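Local structure of putative lipoprotein (Parabacteroides distasonis, 4FVS) at residues 104-109 with 116-121; 6-11 with 75-80; 93-98 with 127-132; 136-141 with 169-174. The protein is of unknown function but, as a putative lipoprotein related to the LolA and LolB lipoprotein carriers, possibly binds lipid. All coordinates share one frame; numbering follows the deposited sequence.

Contact 1. Residues 104-109 with 116-121; sequences NYPNPY and NNVYFD
This surface contact joins the end of strand 102-104 and the loop after it to the later part of the same connection, before strand 123-129. A polar clasp at Asn-104 adjoins an apolar patch at Pro-106. The Asn-104 side chain, with CG in the crowded position between the backbone N and the carbonyl carbon (chi1 72°), meets the opposing backbone through both ends of its amide. Asn-104 OD1 accepts from Asp-121 N at 2.8 Å, in the carbonyl plane, and Asn-104 ND2 donates almost straight to Tyr-119 O at 3.1 Å. In the reverse direction, Asp-121 OD2 accepts from Asn-104 N at 3.0 Å through its anti lone pair, so three bonds tie Asn-104 to Tyr-119 and Asp-121. Glu-74 takes a further bond from ND2, while Arg-144 reaches Asn-104 O and Asp-121 O. Pro-106 CG lies over one face of the Phe-120 ring, 4.0 Å from its centroid, in a CH-pi contact, and Pro-106 CB touches Val-118 CG2 at 3.7 Å. Asn-107 OD1 receives Tyr-109 N, closing an Asx turn. Phe-120 also rests on Phe-146 and Val-164, so the loop lies against strands 132-154 and 157-171, consistent with the open barrel of LolA- and LolB-like proteins.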
loop_
_atom_site.group_PDB
_atom_site.type_symbol
_atom_site.label_atom_id
_atom_site.label_comp_id
_atom_site.label_asym_id
_atom_site.label_seq_id
_atom_site.Cartn_x
_atom_site.Cartn_y
_atom_site.Cartn_z
ATOM N N ASN A 104 10.259 4.565 0.947
ATOM C CA ASN A 104 9.936 5.720 1.781
ATOM C C ASN A 104 8.603 6.339 1.388
ATOM O O ASN A 104 8.162 6.212 0.233
ATOM C CB ASN A 104 11.018 6.790 1.702
ATOM C CG ASN A 104 11.083 7.547 0.393
ATOM O OD1 ASN A 104 10.913 7.000 -0.685
ATOM N ND2 ASN A 104 11.350 8.829 0.452
ATOM N N TYR A 105 7.986 7.038 2.366
ATOM C CA TYR A 105 6.781 7.814 2.215
ATOM C C TYR A 105 7.103 9.198 2.750
ATOM O O TYR A 105 7.247 9.387 3.960
ATOM C CB TYR A 105 5.563 7.144 2.890
ATOM C CG TYR A 105 4.993 6.012 2.063
ATOM C CD1 TYR A 105 5.576 4.745 2.078
ATOM C CD2 TYR A 105 3.896 6.213 1.235
ATOM C CE1 TYR A 105 5.081 3.706 1.290
ATOM C CE2 TYR A 105 3.393 5.182 0.435
ATOM C CZ TYR A 105 3.991 3.930 0.466
ATOM O OH TYR A 105 3.488 2.899 -0.291
ATOM N N PRO A 106 7.335 10.170 1.851
ATOM C CA PRO A 106 7.680 11.525 2.304
ATOM C C PRO A 106 6.549 12.183 3.104
ATOM O O PRO A 106 5.385 11.865 2.911
ATOM C CB PRO A 106 7.942 12.280 0.991
ATOM C CG PRO A 106 8.208 11.220 -0.026
ATOM C CD PRO A 106 7.286 10.101 0.379
ATOM N N ASN A 107 6.913 13.053 4.048
ATOM C CA ASN A 107 6.029 13.811 4.924
ATOM C C ASN A 107 5.894 15.239 4.387
ATOM O O ASN A 107 6.825 16.042 4.518
ATOM C CB ASN A 107 6.576 13.804 6.360
ATOM C CG ASN A 107 5.828 14.653 7.368
ATOM O OD1 ASN A 107 4.655 15.025 7.188
ATOM N ND2 ASN A 107 6.493 14.924 8.485
ATOM N N PRO A 108 4.735 15.587 3.805
ATOM C CA PRO A 108 4.581 16.934 3.230
ATOM C C PRO A 108 4.275 18.013 4.260
ATOM O O PRO A 108 4.254 19.209 3.914
ATOM C CB PRO A 108 3.412 16.764 2.285
ATOM C CG PRO A 108 2.597 15.700 2.931
ATOM C CD PRO A 108 3.540 14.754 3.572
ATOM N N TYR A 109 4.036 17.603 5.516
ATOM C CA TYR A 109 3.690 18.525 6.606
ATOM C C TYR A 109 4.931 18.985 7.363
ATOM O O TYR A 109 4.867 19.973 8.089
ATOM C CB TYR A 109 2.693 17.878 7.570
ATOM C CG TYR A 109 1.493 17.287 6.862
ATOM C CD1 TYR A 109 0.476 18.102 6.378
ATOM C CD2 TYR A 109 1.385 15.910 6.647
ATOM C CE1 TYR A 109 -0.636 17.567 5.733
ATOM C CE2 TYR A 109 0.287 15.366 5.984
ATOM C CZ TYR A 109 -0.725 16.202 5.534
ATOM O OH TYR A 109 -1.847 15.730 4.903
ATOM N N ASN A 116 8.666 20.434 -4.980
ATOM C CA ASN A 116 9.419 20.462 -6.239
ATOM C C ASN A 116 10.724 19.686 -6.158
ATOM O O ASN A 116 11.380 19.491 -7.186
ATOM C CB ASN A 116 9.726 21.911 -6.644
ATOM C CG ASN A 116 8.503 22.786 -6.784
ATOM O OD1 ASN A 116 7.490 22.404 -7.388
ATOM N ND2 ASN A 116 8.579 23.988 -6.226
ATOM N N ASN A 117 11.123 19.267 -4.952
ATOM C CA ASN A 117 12.357 18.508 -4.757
ATOM C C ASN A 117 12.111 17.443 -3.700
ATOM O O ASN A 117 12.400 17.627 -2.509
ATOM C CB ASN A 117 13.532 19.426 -4.396
ATOM C CG ASN A 117 14.840 18.708 -4.134
ATOM O OD1 ASN A 117 15.124 17.623 -4.664
ATOM N ND2 ASN A 117 15.671 19.303 -3.298
ATOM N N VAL A 118 11.522 16.342 -4.140
ATOM C CA VAL A 118 11.230 15.297 -3.191
ATOM C C VAL A 118 11.606 13.959 -3.841
ATOM O O VAL A 118 11.156 13.624 -4.958
ATOM C CB VAL A 118 9.780 15.377 -2.645
ATOM C CG1 VAL A 118 8.733 15.453 -3.749
ATOM C CG2 VAL A 118 9.488 14.260 -1.670
ATOM N N TYR A 119 12.510 13.241 -3.128
ATOM C CA TYR A 119 13.035 11.927 -3.524
ATOM C C TYR A 119 12.096 10.795 -3.108
ATOM O O TYR A 119 11.636 10.752 -1.965
ATOM C CB TYR A 119 14.446 11.668 -2.938
ATOM C CG TYR A 119 15.038 10.339 -3.370
ATOM C CD1 TYR A 119 15.725 10.211 -4.582
ATOM C CD2 TYR A 119 14.878 9.192 -2.587
ATOM C CE1 TYR A 119 16.219 8.972 -5.009
ATOM C CE2 TYR A 119 15.375 7.952 -3.004
ATOM C CZ TYR A 119 16.045 7.849 -4.212
ATOM O OH TYR A 119 16.522 6.625 -4.599
ATOM N N PHE A 120 11.870 9.858 -4.029
ATOM C CA PHE A 120 11.048 8.668 -3.799
ATOM C C PHE A 120 11.800 7.423 -4.168
ATOM O O PHE A 120 12.352 7.358 -5.256
ATOM C CB PHE A 120 9.752 8.704 -4.623
ATOM C CG PHE A 120 8.695 9.692 -4.232
ATOM C CD1 PHE A 120 8.684 10.967 -4.771
ATOM C CD2 PHE A 120 7.651 9.319 -3.393
ATOM C CE1 PHE A 120 7.672 11.874 -4.447
ATOM C CE2 PHE A 120 6.632 10.224 -3.074
ATOM C CZ PHE A 120 6.664 11.505 -3.590
ATOM N N ASP A 121 11.784 6.415 -3.301
ATOM C CA ASP A 121 12.382 5.130 -3.615
ATOM C C ASP A 121 11.562 4.425 -4.673
ATOM O O ASP A 121 10.353 4.591 -4.681
ATOM C CB ASP A 121 12.428 4.253 -2.352
ATOM C CG ASP A 121 13.364 4.687 -1.259
ATOM O OD1 ASP A 121 14.489 5.132 -1.578
ATOM O OD2 ASP A 121 13.033 4.461 -0.090
#

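Contact 2. Residues 6-11 with 75-80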
loop_
_atom_site.group_PDB
_atom_site.type_symbol
_atom_site.label_atom_id
_atom_site.label_comp_id
_atom_site.label_asym_id
_atom_site.label_seq_id
_atom_site.Cartn_x
_atom_site.Cartn_y
_atom_site.Cartn_z
ATOM N N PHE A 6 4.824 9.032 11.427
ATOM C CA PHE A 6 4.609 7.632 11.113
ATOM C C PHE A 6 3.332 7.481 10.280
ATOM O O PHE A 6 2.233 7.677 10.796
ATOM C CB PHE A 6 4.537 6.833 12.423
ATOM C CG PHE A 6 5.034 5.416 12.330
ATOM C CD1 PHE A 6 6.377 5.126 12.495
ATOM C CD2 PHE A 6 4.149 4.362 12.122
ATOM C CE1 PHE A 6 6.831 3.810 12.425
ATOM C CE2 PHE A 6 4.608 3.047 12.052
ATOM C CZ PHE A 6 5.942 2.781 12.203
ATOM N N PHE A 7 3.475 7.148 8.983
ATOM C CA PHE A 7 2.326 7.001 8.095
ATOM C C PHE A 7 1.809 5.549 8.116
ATOM O O PHE A 7 1.750 4.883 7.079
ATOM C CB PHE A 7 2.674 7.463 6.674
ATOM C CG PHE A 7 2.985 8.937 6.622
ATOM C CD1 PHE A 7 1.973 9.881 6.745
ATOM C CD2 PHE A 7 4.294 9.381 6.483
ATOM C CE1 PHE A 7 2.260 11.240 6.709
ATOM C CE2 PHE A 7 4.579 10.743 6.455
ATOM C CZ PHE A 7 3.555 11.665 6.565
ATOM N N PHE A 8 1.415 5.075 9.308
ATOM C CA PHE A 8 0.896 3.736 9.549
ATOM C C PHE A 8 0.432 3.628 10.991
ATOM O O PHE A 8 1.024 4.314 11.819
ATOM C CB PHE A 8 1.998 2.710 9.253
ATOM C CG PHE A 8 1.557 1.283 9.024
ATOM C CD1 PHE A 8 0.922 0.912 7.840
ATOM C CD2 PHE A 8 1.830 0.298 9.963
ATOM C CE1 PHE A 8 0.525 -0.401 7.626
ATOM C CE2 PHE A 8 1.448 -1.022 9.736
ATOM C CZ PHE A 8 0.805 -1.364 8.566
ATOM N N PRO A 9 -0.587 2.794 11.356
ATOM C CA PRO A 9 -0.979 2.690 12.772
ATOM C C PRO A 9 0.205 2.244 13.626
ATOM O O PRO A 9 1.014 1.434 13.172
ATOM C CB PRO A 9 -2.101 1.654 12.746
ATOM C CG PRO A 9 -2.641 1.739 11.395
ATOM C CD PRO A 9 -1.442 1.923 10.526
ATOM N N GLN A 10 0.351 2.817 14.820
ATOM C CA GLN A 10 1.505 2.525 15.658
ATOM C C GLN A 10 1.099 2.146 17.102
ATOM O O GLN A 10 1.956 2.163 17.994
ATOM C CB GLN A 10 2.459 3.745 15.663
ATOM C CG GLN A 10 1.775 5.081 16.001
ATOM C CD GLN A 10 2.709 6.259 16.105
ATOM O OE1 GLN A 10 3.919 6.186 15.876
ATOM N NE2 GLN A 10 2.156 7.392 16.473
ATOM N N THR A 11 -0.185 1.797 17.325
ATOM C CA THR A 11 -0.671 1.399 18.648
ATOM C C THR A 11 -0.981 -0.089 18.626
ATOM O O THR A 11 -1.738 -0.536 17.771
ATOM C CB THR A 11 -1.873 2.240 19.074
ATOM O OG1 THR A 11 -1.483 3.610 19.107
ATOM C CG2 THR A 11 -2.421 1.824 20.443
ATOM N N PHE A 75 10.323 7.827 7.071
ATOM C CA PHE A 75 9.359 6.745 7.238
ATOM C C PHE A 75 9.374 5.796 6.031
ATOM O O PHE A 75 9.258 6.237 4.883
ATOM C CB PHE A 75 7.935 7.302 7.459
ATOM C CG PHE A 75 6.886 6.216 7.544
ATOM C CD1 PHE A 75 6.694 5.500 8.724
ATOM C CD2 PHE A 75 6.143 5.854 6.421
ATOM C CE1 PHE A 75 5.776 4.452 8.784
ATOM C CE2 PHE A 75 5.215 4.813 6.489
ATOM C CZ PHE A 75 5.034 4.124 7.675
ATOM N N PHE A 76 9.419 4.481 6.315
ATOM C CA PHE A 76 9.428 3.416 5.304
ATOM C C PHE A 76 8.351 2.364 5.565
ATOM O O PHE A 76 8.019 2.065 6.705
ATOM C CB PHE A 76 10.800 2.733 5.260
ATOM C CG PHE A 76 11.964 3.670 5.016
ATOM C CD1 PHE A 76 12.560 4.355 6.072
ATOM C CD2 PHE A 76 12.472 3.857 3.735
ATOM C CE1 PHE A 76 13.614 5.230 5.841
ATOM C CE2 PHE A 76 13.527 4.727 3.510
ATOM C CZ PHE A 76 14.093 5.407 4.564
ATOM N N LEU A 77 7.839 1.784 4.497
ATOM C CA LEU A 77 6.813 0.749 4.546
ATOM C C LEU A 77 7.093 -0.296 3.462
ATOM O O LEU A 77 7.566 0.081 2.384
ATOM C CB LEU A 77 5.446 1.425 4.334
ATOM C CG LEU A 77 4.173 0.575 4.377
ATOM C CD1 LEU A 77 3.957 -0.063 5.754
ATOM C CD2 LEU A 77 2.980 1.418 4.028
ATOM N N ASP A 78 6.798 -1.595 3.728
ATOM C CA ASP A 78 6.994 -2.642 2.721
ATOM C C ASP A 78 6.151 -2.301 1.480
ATOM O O ASP A 78 4.945 -2.021 1.600
ATOM C CB ASP A 78 6.660 -4.045 3.275
ATOM C CG ASP A 78 7.400 -5.200 2.592
ATOM O OD1 ASP A 78 7.677 -5.097 1.366
ATOM O OD2 ASP A 78 7.656 -6.224 3.271
ATOM N N SER A 79 6.809 -2.288 0.292
ATOM C CA SER A 79 6.218 -1.928 -1.004
ATOM C C SER A 79 5.019 -2.803 -1.424
ATOM O O SER A 79 4.299 -2.380 -2.322
ATOM C CB SER A 79 7.259 -1.935 -2.121
ATOM O OG SER A 79 8.002 -3.137 -2.198
ATOM N N LYS A 80 4.745 -3.943 -0.746
ATOM C CA LYS A 80 3.608 -4.824 -1.064
ATOM C C LYS A 80 2.273 -4.142 -0.698
ATOM O O LYS A 80 1.226 -4.485 -1.274
ATOM C CB LYS A 80 3.722 -6.229 -0.394
ATOM C CG LYS A 80 3.719 -6.284 1.127
ATOM C CD LYS A 80 3.680 -7.704 1.586
ATOM C CE LYS A 80 4.095 -7.881 3.004
ATOM N NZ LYS A 80 4.288 -9.328 3.313
#
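Gln-10 OE1 is gripped by one bond, from Gln-45 NE2. Nearer the contact, a weak bond from Phe-8 N to Phe-6 O closes an inverse gamma turn centred on Phe-7. The side-chain contacts from this turn to strand 74-78 are apolar and aromatic, and Phe-7 N lies above the centre of one face of the Phe-75 ring. Phe-75, with CG anti to its backbone N (chi1 176°), projects its ring into the turn: CE1 stands over the centre of the Phe-6 ring in a T-shaped pair, centroids 4.8 Å apart and planes at 72°. The Phe-7 ring turns its edge to the Phe-75 ring in an offset edge-to-face pair, centroids 5.9 Å apart, and Phe-7 CB touches Phe-75 CE2 at 3.7 Å. Phe-8 CB meets Phe-75 CZ at 3.7 Å. An alanine at Phe-75 would remove the ring that all three touch and would probably loosen this segment from the strand. Two residues further along the strand, Leu-77 CD1 sits over a face of the Phe-8 ring, 4.1 Å from its centroid, while Pro-9 CD covers the opposite face. Phe-6, Phe-7 and Phe-75 thus form a buried aromatic cluster between the N-terminal segment and strand 74-78.

Contact 3. Residues 93-98 with 127-132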
loop_
_atom_site.group_PDB
_atom_site.type_symbol
_atom_site.label_atom_id
_atom_site.label_comp_id
_atom_site.label_asym_id
_atom_site.label_seq_id
_atom_site.Cartn_x
_atom_site.Cartn_y
_atom_site.Cartn_z
ATOM N N ASN A 93 -3.957 -16.503 -4.070
ATOM C CA ASN A 93 -4.176 -17.627 -3.182
ATOM C C ASN A 93 -3.146 -17.470 -2.055
ATOM O O ASN A 93 -2.329 -16.550 -2.108
ATOM C CB ASN A 93 -4.106 -18.961 -3.922
ATOM C CG ASN A 93 -2.763 -19.322 -4.445
ATOM O OD1 ASN A 93 -1.882 -19.706 -3.688
ATOM N ND2 ASN A 93 -2.587 -19.277 -5.762
ATOM N N THR A 94 -3.207 -18.299 -1.021
ATOM C CA THR A 94 -2.344 -18.120 0.151
ATOM C C THR A 94 -0.878 -18.507 -0.108
ATOM O O THR A 94 -0.016 -18.121 0.690
ATOM C CB THR A 94 -2.897 -18.876 1.341
ATOM O OG1 THR A 94 -4.318 -18.865 1.228
ATOM C CG2 THR A 94 -2.499 -18.221 2.658
ATOM N N ASN A 95 -0.587 -19.198 -1.232
ATOM C CA ASN A 95 0.785 -19.565 -1.615
ATOM C C ASN A 95 1.481 -18.406 -2.304
ATOM O O ASN A 95 2.695 -18.427 -2.459
ATOM C CB ASN A 95 0.805 -20.793 -2.523
ATOM C CG ASN A 95 0.291 -22.042 -1.877
ATOM O OD1 ASN A 95 0.537 -22.307 -0.686
ATOM N ND2 ASN A 95 -0.405 -22.844 -2.676
ATOM N N VAL A 96 0.716 -17.392 -2.704
ATOM C CA VAL A 96 1.236 -16.211 -3.375
ATOM C C VAL A 96 1.965 -15.315 -2.361
ATOM O O VAL A 96 1.410 -14.958 -1.317
ATOM C CB VAL A 96 0.125 -15.461 -4.114
ATOM C CG1 VAL A 96 0.664 -14.216 -4.787
ATOM C CG2 VAL A 96 -0.538 -16.366 -5.137
ATOM N N ASP A 97 3.232 -14.996 -2.661
ATOM C CA ASP A 97 4.041 -14.105 -1.837
ATOM C C ASP A 97 4.637 -12.992 -2.710
ATOM O O ASP A 97 4.587 -13.068 -3.941
ATOM C CB ASP A 97 5.140 -14.872 -1.076
ATOM C CG ASP A 97 5.385 -14.342 0.336
ATOM O OD1 ASP A 97 5.168 -13.125 0.570
ATOM O OD2 ASP A 97 5.783 -15.141 1.209
ATOM N N ILE A 98 5.131 -11.929 -2.067
ATOM C CA ILE A 98 5.764 -10.798 -2.739
ATOM C C ILE A 98 7.104 -10.561 -2.053
ATOM O O ILE A 98 7.217 -10.694 -0.830
ATOM C CB ILE A 98 4.852 -9.539 -2.766
ATOM C CG1 ILE A 98 3.561 -9.814 -3.579
ATOM C CG2 ILE A 98 5.571 -8.360 -3.368
ATOM C CD1 ILE A 98 2.465 -8.745 -3.554
ATOM N N ILE A 127 5.996 -11.048 -7.577
ATOM C CA ILE A 127 4.865 -11.760 -6.991
ATOM C C ILE A 127 4.967 -13.201 -7.533
ATOM O O ILE A 127 5.142 -13.394 -8.737
ATOM C CB ILE A 127 3.532 -11.038 -7.247
ATOM C CG1 ILE A 127 2.354 -11.819 -6.698
ATOM C CG2 ILE A 127 3.334 -10.639 -8.710
ATOM C CD1 ILE A 127 1.134 -10.930 -6.447
ATOM N N TYR A 128 5.015 -14.190 -6.638
ATOM C CA TYR A 128 5.258 -15.580 -7.018
ATOM C C TYR A 128 4.512 -16.556 -6.130
ATOM O O TYR A 128 4.077 -16.182 -5.047
ATOM C CB TYR A 128 6.788 -15.873 -6.918
ATOM C CG TYR A 128 7.368 -15.735 -5.519
ATOM C CD1 TYR A 128 7.770 -14.498 -5.026
ATOM C CD2 TYR A 128 7.496 -16.840 -4.681
ATOM C CE1 TYR A 128 8.257 -14.357 -3.726
ATOM C CE2 TYR A 128 7.991 -16.715 -3.380
ATOM C CZ TYR A 128 8.364 -15.467 -2.901
ATOM O OH TYR A 128 8.857 -15.347 -1.618
ATOM N N ASP A 129 4.481 -17.835 -6.544
ATOM C CA ASP A 129 3.900 -18.949 -5.809
ATOM C C ASP A 129 5.015 -19.592 -4.968
ATOM O O ASP A 129 5.968 -20.120 -5.525
ATOM C CB ASP A 129 3.259 -19.938 -6.823
ATOM C CG ASP A 129 2.570 -21.208 -6.310
ATOM O OD1 ASP A 129 2.790 -21.579 -5.137
ATOM O OD2 ASP A 129 1.857 -21.861 -7.111
ATOM N N LYS A 130 4.907 -19.519 -3.630
ATOM C CA LYS A 130 5.848 -20.088 -2.648
ATOM C C LYS A 130 6.165 -21.556 -2.929
ATOM O O LYS A 130 7.309 -21.987 -2.717
ATOM C CB LYS A 130 5.280 -19.974 -1.211
ATOM C CG LYS A 130 5.457 -18.582 -0.581
ATOM C CD LYS A 130 4.863 -18.452 0.830
ATOM C CE LYS A 130 3.437 -17.932 0.838
ATOM N NZ LYS A 130 2.973 -17.599 2.212
ATOM N N LYS A 131 5.152 -22.316 -3.422
ATOM C CA LYS A 131 5.228 -23.753 -3.716
ATOM C C LYS A 131 5.773 -24.031 -5.136
ATOM O O LYS A 131 6.308 -25.129 -5.373
ATOM C CB LYS A 131 3.852 -24.422 -3.547
ATOM C CG LYS A 131 3.152 -24.182 -2.198
ATOM C CD LYS A 131 3.608 -25.087 -1.054
ATOM C CE LYS A 131 2.757 -24.857 0.177
ATOM N NZ LYS A 131 2.923 -25.931 1.202
ATOM N N ASN A 132 5.657 -23.048 -6.063
ATOM C CA ASN A 132 6.146 -23.157 -7.445
ATOM C C ASN A 132 6.668 -21.799 -7.901
ATOM O O ASN A 132 5.928 -21.015 -8.507
ATOM C CB ASN A 132 5.040 -23.682 -8.384
ATOM C CG ASN A 132 5.456 -23.823 -9.831
ATOM O OD1 ASN A 132 6.637 -24.015 -10.156
ATOM N ND2 ASN A 132 4.491 -23.698 -10.734
HETATM O O HOH W 1 2.184 -14.391 1.828
#
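Two Asx turns sit together at one end of this short strand pair, one in each segment: Asn-93 OD1 accepts Asn-95 N, and Asp-129 OD1 accepts Lys-131 N. Between them the Asn-95 amide and Asp-129 carboxylate lie side by side, their planes only 5° apart, with Asn-95 CB 3.4 Å from Asp-129 OD1. The antiparallel ladder is built on the hydrogen-bonded pair Asp-97 and Tyr-128, where Asp-97 N reaches Tyr-128 O at 2.8 Å, nearly along the C=O axis, and Tyr-128 N returns to Asp-97 O at 3.0 Å. Beyond it Lys-130 N donates to Asn-95 O at 2.7 Å. The Tyr-128 side chain takes the crowded position (chi1 63°), which lays its ring alongside Asp-97, with Asp-97 CB off-centre over it. A serine at Tyr-128 would lose this ring cover and would probably leave Asp-97 CB more accessible. On the other face Ile-127 CG1 packs on Val-96 CG1 at 3.5 Å, and Ile-127 CD1 on Ile-98 CD1 at 3.9 Å. Lys-130, bent at chi3, runs back past Asp-97, where NZ makes a long salt bridge to OD2 at 3.9 Å and a weak bond to Thr-94 O; a water that donates to Val-96 O accepts a weak bond from Lys-130 NZ. The lysine charge is thus shared among several loose partners, and would probably steady the Asp-97 carboxylate, whose OD1 also takes Ile-98 N, in its ionised form.

Contact 4. Residues 136-141 with 169-174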
loop_
_atom_site.group_PDB
_atom_site.type_symbol
_atom_site.label_atom_id
_atom_site.label_comp_id
_atom_site.label_asym_id
_atom_site.label_seq_id
_atom_site.Cartn_x
_atom_site.Cartn_y
_atom_site.Cartn_z
ATOM N N ARG A 136 5.690 -16.818 -11.576
ATOM C CA ARG A 136 5.976 -15.485 -11.046
ATOM C C ARG A 136 5.627 -14.367 -12.046
ATOM O O ARG A 136 5.397 -14.617 -13.233
ATOM C CB ARG A 136 7.473 -15.351 -10.611
ATOM C CG ARG A 136 8.533 -15.161 -11.724
ATOM C CD ARG A 136 8.791 -16.424 -12.523
ATOM N NE ARG A 136 9.816 -16.233 -13.546
ATOM C CZ ARG A 136 10.127 -17.141 -14.465
ATOM N NH1 ARG A 136 9.501 -18.313 -14.490
ATOM N NH2 ARG A 136 11.081 -16.894 -15.352
ATOM N N LYS A 137 5.609 -13.127 -11.519
ATOM C CA LYS A 137 5.368 -11.861 -12.200
ATOM C C LYS A 137 6.249 -10.804 -11.616
ATOM O O LYS A 137 6.402 -10.729 -10.393
ATOM C CB LYS A 137 3.892 -11.395 -12.078
ATOM C CG LYS A 137 2.879 -12.001 -13.025
ATOM C CD LYS A 137 1.501 -11.372 -12.765
ATOM C CE LYS A 137 0.377 -12.009 -13.552
ATOM N NZ LYS A 137 -0.950 -11.477 -13.136
ATOM N N ASP A 138 6.795 -9.954 -12.477
ATOM C CA ASP A 138 7.549 -8.768 -12.090
ATOM C C ASP A 138 6.618 -7.595 -12.016
ATOM O O ASP A 138 5.788 -7.438 -12.911
ATOM C CB ASP A 138 8.659 -8.459 -13.107
ATOM C CG ASP A 138 9.927 -9.234 -12.959
ATOM O OD1 ASP A 138 10.527 -9.181 -11.857
ATOM O OD2 ASP A 138 10.399 -9.777 -13.979
HETATM N N MSE A 139 6.752 -6.756 -10.990
HETATM C CA MSE A 139 5.952 -5.544 -10.913
HETATM C C MSE A 139 6.845 -4.410 -10.522
HETATM O O MSE A 139 7.480 -4.465 -9.465
HETATM C CB MSE A 139 4.774 -5.690 -9.956
HETATM C CG MSE A 139 3.953 -6.937 -10.248
HETATM SE SE MSE A 139 2.308 -6.970 -9.344
HETATM C CE MSE A 139 1.399 -5.623 -10.324
ATOM N N ALA A 140 6.966 -3.419 -11.416
ATOM C CA ALA A 140 7.808 -2.255 -11.204
ATOM C C ALA A 140 6.971 -1.028 -10.856
ATOM O O ALA A 140 6.124 -0.611 -11.637
ATOM C CB ALA A 140 8.650 -1.992 -12.437
ATOM N N ILE A 141 7.166 -0.499 -9.645
ATOM C CA ILE A 141 6.521 0.717 -9.150
ATOM C C ILE A 141 7.588 1.801 -9.250
ATOM O O ILE A 141 8.571 1.770 -8.514
ATOM C CB ILE A 141 5.915 0.546 -7.722
ATOM C CG1 ILE A 141 4.949 -0.662 -7.658
ATOM C CG2 ILE A 141 5.217 1.835 -7.248
ATOM C CD1 ILE A 141 5.039 -1.417 -6.295
ATOM N N ALA A 169 4.323 -1.227 -14.060
ATOM C CA ALA A 169 4.594 -2.070 -15.218
ATOM C C ALA A 169 4.659 -3.496 -14.730
ATOM O O ALA A 169 5.368 -3.749 -13.764
ATOM C CB ALA A 169 5.876 -1.640 -15.909
ATOM N N THR A 170 3.853 -4.413 -15.320
ATOM C CA THR A 170 3.741 -5.817 -14.910
ATOM C C THR A 170 4.136 -6.744 -16.080
ATOM O O THR A 170 3.474 -6.760 -17.127
ATOM C CB THR A 170 2.322 -6.110 -14.391
ATOM O OG1 THR A 170 1.944 -5.108 -13.446
ATOM C CG2 THR A 170 2.188 -7.486 -13.759
ATOM N N ARG A 171 5.234 -7.512 -15.862
ATOM C CA ARG A 171 5.845 -8.502 -16.754
ATOM C C ARG A 171 5.596 -9.910 -16.256
ATOM O O ARG A 171 5.566 -10.134 -15.050
ATOM C CB ARG A 171 7.351 -8.285 -16.874
ATOM C CG ARG A 171 7.721 -6.987 -17.533
ATOM C CD ARG A 171 9.205 -6.757 -17.500
ATOM N NE ARG A 171 9.862 -7.445 -18.603
ATOM C CZ ARG A 171 10.576 -8.556 -18.473
ATOM N NH1 ARG A 171 10.736 -9.118 -17.275
ATOM N NH2 ARG A 171 11.143 -9.114 -19.534
ATOM N N SER A 172 5.428 -10.860 -17.184
ATOM C CA SER A 172 5.148 -12.251 -16.857
ATOM C C SER A 172 5.720 -13.185 -17.920
ATOM O O SER A 172 5.639 -12.852 -19.111
ATOM C CB SER A 172 3.650 -12.478 -16.720
ATOM O OG SER A 172 3.385 -13.826 -16.371
ATOM N N PRO A 173 6.276 -14.366 -17.518
ATOM C CA PRO A 173 6.821 -15.295 -18.517
ATOM C C PRO A 173 5.758 -15.765 -19.505
ATOM O O PRO A 173 6.095 -16.015 -20.668
ATOM C CB PRO A 173 7.361 -16.460 -17.674
ATOM C CG PRO A 173 6.719 -16.353 -16.370
ATOM C CD PRO A 173 6.471 -14.893 -16.152
ATOM N N LYS A 174 4.481 -15.816 -19.059
ATOM C CA LYS A 174 3.299 -16.257 -19.817
ATOM C C LYS A 174 2.873 -15.227 -20.878
ATOM O O LYS A 174 2.633 -15.618 -22.019
ATOM C CB LYS A 174 2.127 -16.549 -18.867
ATOM C CG LYS A 174 2.386 -17.724 -17.922
ATOM C CD LYS A 174 1.375 -17.778 -16.765
ATOM C CE LYS A 174 1.637 -18.932 -15.824
ATOM N NZ LYS A 174 0.698 -18.932 -14.673
#
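Asp-138, Thr-170 and Arg-171 bury the most surface here, where strands 132-154 and 157-171 run antiparallel. Asp-138 and Arg-171 form a hydrogen-bonded pair: Asp-138 N donates to Arg-171 O at 2.9 Å, and Arg-171 N donates back to Asp-138 O at 3.0 Å. Their side chains lie side by side and point the same way. The Arg-171 chain is bent at chi3 (84°), which turns the guanidinium so that NH1 meets Asp-138 OD2 at 3.4 Å, the carboxylate oxygen arriving at the guanidinium edge with the two planes 35° apart. Asp-138 OD1 has a second charged partner, Lys-126, so the carboxylate is held between two positive groups and is probably ionised. On the opposite face Thr-170 runs alongside selenomethionine Met-139, its CG2 4.0 Å from Met-139 CG and its OG1 next to Met-139 CE. Ala-140 and Ala-169 make the next hydrogen-bonded pair, with Ala-140 N bound to Ala-169 O at 2.9 Å. At the other end Pro-173 CG lies over one face of the Arg-136 guanidinium, 3.9 Å from NH1, which in turn bonds Lys-134 O. Together these pairs make up the open end of a long antiparallel beta hairpin, remote from its turn.

How the contacts relate
The four contacts fall into two neighbouring pairs. Contacts 1 and 2, with centres 14 Å apart, meet where Tyr-105 N probably bonds Phe-75 O, extending the pairing of strands 74-78 and 102-104. Contacts 3 and 4, also 14 Å apart, lie on adjacent strands, 123-129 and 132-154 respectively, where Lys-137 N probably bonds Ile-127 O. Contacts 1 and 3 have centres about 31 Å apart, on opposite sides of the chain's centre. Along the chain contact 2 comes first; contact 1 then falls between the two segments of contact 3, and contact 4 closes the series. Through Lys-80 on Ile-98 and Ser-79 O on Ile-141 CD1, the turn after strand 74-78 touches contacts 3 and 4.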